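Local atomic coordinates of uncharacterized protein (Parabacteroides distasonis, PDB entry 3LM3), a protein that is of unknown function but may act as a glycoside hydrolase or carbohydrate deacetylase. Residues W218-F222 with I223-R227. Numbering follows the deposited sequence.
Sequences WTMDF and ICARR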
ATOM      1  N   TRP A 218      -0.760  -2.158   1.298  1.00  7.26           N
ATOM      2  CA  TRP A 218      -1.606  -3.293   1.645  1.00  7.27           C
ATOM      3  C   TRP A 218      -2.903  -3.262   0.849  1.00  6.46           C
ATOM      4  O   TRP A 218      -3.734  -2.366   1.018  1.00  7.99           O
ATOM      5  CB  TRP A 218      -2.002  -3.299   3.129  1.00  7.58           C
ATOM      6  CG  TRP A 218      -0.944  -3.347   4.174  1.00  8.59           C
ATOM      7  CD1 TRP A 218      -0.562  -4.447   4.886  1.00  9.29           C
ATOM      8  CD2 TRP A 218      -0.176  -2.258   4.675  1.00  9.71           C
ATOM      9  NE1 TRP A 218       0.398  -4.106   5.795  1.00 10.15           N
ATOM     10  CE2 TRP A 218       0.637  -2.761   5.705  1.00  9.20           C
ATOM     11  CE3 TRP A 218      -0.112  -0.902   4.365  1.00 10.99           C
ATOM     12  CZ2 TRP A 218       1.536  -1.959   6.402  1.00 11.36           C
ATOM     13  CZ3 TRP A 218       0.779  -0.098   5.074  1.00 14.40           C
ATOM     14  CH2 TRP A 218       1.597  -0.643   6.075  1.00 13.92           C
ATOM     15  N   THR A 219      -3.147  -4.260   0.034  1.00  7.97           N
ATOM     16  CA  THR A 219      -4.389  -4.311  -0.732  1.00  7.76           C
ATOM     17  C   THR A 219      -5.578  -4.447   0.220  1.00  6.63           C
ATOM     18  O   THR A 219      -5.633  -5.378   1.024  1.00  7.77           O
ATOM     19  CB  THR A 219      -4.361  -5.465  -1.721  1.00  8.06           C
ATOM     20  OG1 THR A 219      -3.234  -5.297  -2.599  1.00  8.53           O
ATOM     21  CG2 THR A 219      -5.676  -5.545  -2.525  1.00  7.65           C
HETATM   22  N   MSE A 220      -6.528  -3.529   0.071  1.00  6.54           N
HETATM   23  CA  MSE A 220      -7.741  -3.500   0.883  1.00  6.11           C
HETATM   24  C   MSE A 220      -8.904  -4.254   0.263  1.00  6.77           C
HETATM   25  O   MSE A 220      -9.070  -4.287  -0.958  1.00  7.17           O
HETATM   26  CB  MSE A 220      -8.198  -2.070   1.100  1.00  7.30           C
HETATM   27  CG  MSE A 220      -7.281  -1.244   1.944  1.00  8.66           C
HETATM   28 SE   MSE A 220      -7.142  -1.886   3.749  0.75 12.91          SE
HETATM   29  CE  MSE A 220      -5.588  -2.922   3.584  1.00 20.81           C
ATOM     30  N   ASP A 221      -9.753  -4.792   1.137  1.00  7.00           N
ATOM     31  CA  ASP A 221     -11.108  -5.151   0.726  1.00  6.15           C
ATOM     32  C   ASP A 221     -11.846  -3.822   0.677  1.00  6.90           C
ATOM     33  O   ASP A 221     -12.041  -3.171   1.699  1.00  7.34           O
ATOM     34  CB  ASP A 221     -11.703  -6.108   1.742  1.00  5.63           C
ATOM     35  CG  ASP A 221     -13.119  -6.562   1.361  1.00  6.57           C
ATOM     36  OD1 ASP A 221     -13.862  -5.733   0.782  1.00  7.33           O
ATOM     37  OD2 ASP A 221     -13.481  -7.754   1.617  1.00  7.39           O
ATOM     38  N   PHE A 222     -12.259  -3.420  -0.525  1.00  6.29           N
ATOM     39  CA  PHE A 222     -12.851  -2.095  -0.703  1.00  5.92           C
ATOM     40  C   PHE A 222     -14.093  -1.875   0.154  1.00  7.56           C
ATOM     41  O   PHE A 222     -14.347  -0.762   0.627  1.00  8.52           O
ATOM     42  CB  PHE A 222     -13.214  -1.845  -2.170  1.00  6.40           C
ATOM     43  CG  PHE A 222     -12.039  -1.659  -3.089  1.00  5.95           C
ATOM     44  CD1 PHE A 222     -11.143  -0.631  -2.883  1.00  6.64           C
ATOM     45  CD2 PHE A 222     -11.925  -2.398  -4.256  1.00  7.62           C
ATOM     46  CE1 PHE A 222     -10.109  -0.411  -3.760  1.00  6.80           C
ATOM     47  CE2 PHE A 222     -10.879  -2.176  -5.147  1.00  7.11           C
ATOM     48  CZ  PHE A 222     -10.002  -1.161  -4.914  1.00  8.13           C
ATOM     49  N   ILE A 223     -14.878  -2.919   0.376  1.00  6.08           N
ATOM     50  CA  ILE A 223     -16.070  -2.781   1.222  1.00  7.07           C
ATOM     51  C   ILE A 223     -15.670  -2.475   2.669  1.00  8.32           C
ATOM     52  O   ILE A 223     -16.246  -1.584   3.308  1.00  9.06           O
ATOM     53  CB  ILE A 223     -16.970  -4.027   1.099  1.00  7.51           C
ATOM     54  CG1 ILE A 223     -17.613  -4.012  -0.316  1.00 11.60           C
ATOM     55  CG2 ILE A 223     -18.055  -4.024   2.171  1.00  7.59           C
ATOM     56  CD1 ILE A 223     -18.289  -5.293  -0.724  1.00 13.26           C
ATOM     57  N   CYS A 224     -14.671  -3.167   3.196  1.00  6.85           N
ATOM     58  CA  CYS A 224     -14.216  -2.913   4.553  1.00  6.44           C
ATOM     59  C   CYS A 224     -13.620  -1.516   4.701  1.00  6.80           C
ATOM     60  O   CYS A 224     -13.792  -0.848   5.728  1.00  7.61           O
ATOM     61  CB  CYS A 224     -13.175  -3.938   4.972  1.00  6.91           C
ATOM     62  SG  CYS A 224     -13.708  -5.675   4.824  1.00  8.29           S
ATOM     63  N   ALA A 225     -12.906  -1.081   3.663  1.00  7.38           N
ATOM     64  CA  ALA A 225     -12.109   0.147   3.717  1.00  7.49           C
ATOM     65  C   ALA A 225     -12.922   1.411   3.618  1.00  8.76           C
ATOM     66  O   ALA A 225     -12.369   2.494   3.776  1.00  9.60           O
ATOM     67  CB  ALA A 225     -11.029   0.099   2.618  1.00  8.79           C
ATOM     68  N   ARG A 226     -14.230   1.329   3.360  1.00  8.17           N
ATOM     69  CA  ARG A 226     -15.098   2.503   3.377  1.00  8.76           C
ATOM     70  C   ARG A 226     -15.103   3.174   4.734  1.00 11.59           C
ATOM     71  O   ARG A 226     -15.257   4.385   4.817  1.00 12.52           O
ATOM     72  CB  ARG A 226     -16.564   2.133   3.074  1.00 11.06           C
ATOM     73  CG  ARG A 226     -16.824   1.558   1.720  1.00 13.67           C
ATOM     74  CD  ARG A 226     -18.265   1.033   1.658  1.00 10.70           C
ATOM     75  NE  ARG A 226     -18.485   0.008   2.677  1.00 11.61           N
ATOM     76  CZ  ARG A 226     -19.553  -0.136   3.455  1.00 13.25           C
ATOM     77  NH1 ARG A 226     -20.626   0.652   3.326  1.00 16.54           N
ATOM     78  NH2 ARG A 226     -19.584  -1.098   4.352  1.00 14.67           N
ATOM     79  N   ARG A 227     -14.984   2.400   5.800  1.00 11.05           N
ATOM     80  CA  ARG A 227     -15.068   2.909   7.183  0.60 11.62           C
ATOM     81  C   ARG A 227     -13.809   3.614   7.638  1.00 10.25           C
ATOM     82  O   ARG A 227     -12.760   3.344   7.152  1.00 10.50           O
ATOM     83  CB  ARG A 227     -15.289   1.764   8.167  0.60 13.28           C
ATOM     84  CG  ARG A 227     -16.716   1.381   8.398  0.60 13.29           C
ATOM     85  CD  ARG A 227     -17.382   0.796   7.154  0.60 10.30           C
ATOM     86  NE  ARG A 227     -18.810   0.574   7.389  0.60 12.27           N
ATOM     87  CZ  ARG A 227     -19.341  -0.407   8.141  0.60 18.58           C
ATOM     88  NH1 ARG A 227     -18.592  -1.285   8.780  0.60 13.43           N
ATOM     89  NH2 ARG A 227     -20.660  -0.468   8.277  0.60 18.99           N
TER
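Asp221 O accepts from Ala225 N at 3.0 Å, an i to i+4 bond that identifies the start of a short, weakly bonded helix; a weak Arg226 N to Phe222 O bond, 3.4 Å, follows it. Upstream, 218-221 is extended and follows strand 213-216, and the backbone passes from extended to helical after Asp221, the N-cap. Its side chain supplies the capping bond: with CG anti to the backbone N (chi1 -179°), OD1 reaches forward to Ile223 N at 3.0 Å, a weak bond bent to 134°. Cys224 SG packs against the same carboxylate, 3.6 Å from Asp221 CG, while OD2 hydrogen-bonds to Ser353 OG. Glu345 OE1 also accepts weakly from Ile223 N, with its other oxygen close to Asp221 OD1. On another side of the turn, Met220 CB meets Ala225 CB at 3.9 Å. The Phe222 ring leaves the turn to meet Trp174, Phe343 and Trp361, the last two on strands 341-346 and 357-363, which docks the helix start against the antiparallel sheet. Arg226 folds back through a bend at chi3, placing NE on an in-plane lone pair of Ile223 O at 2.8 Å, nearly straight at 166°.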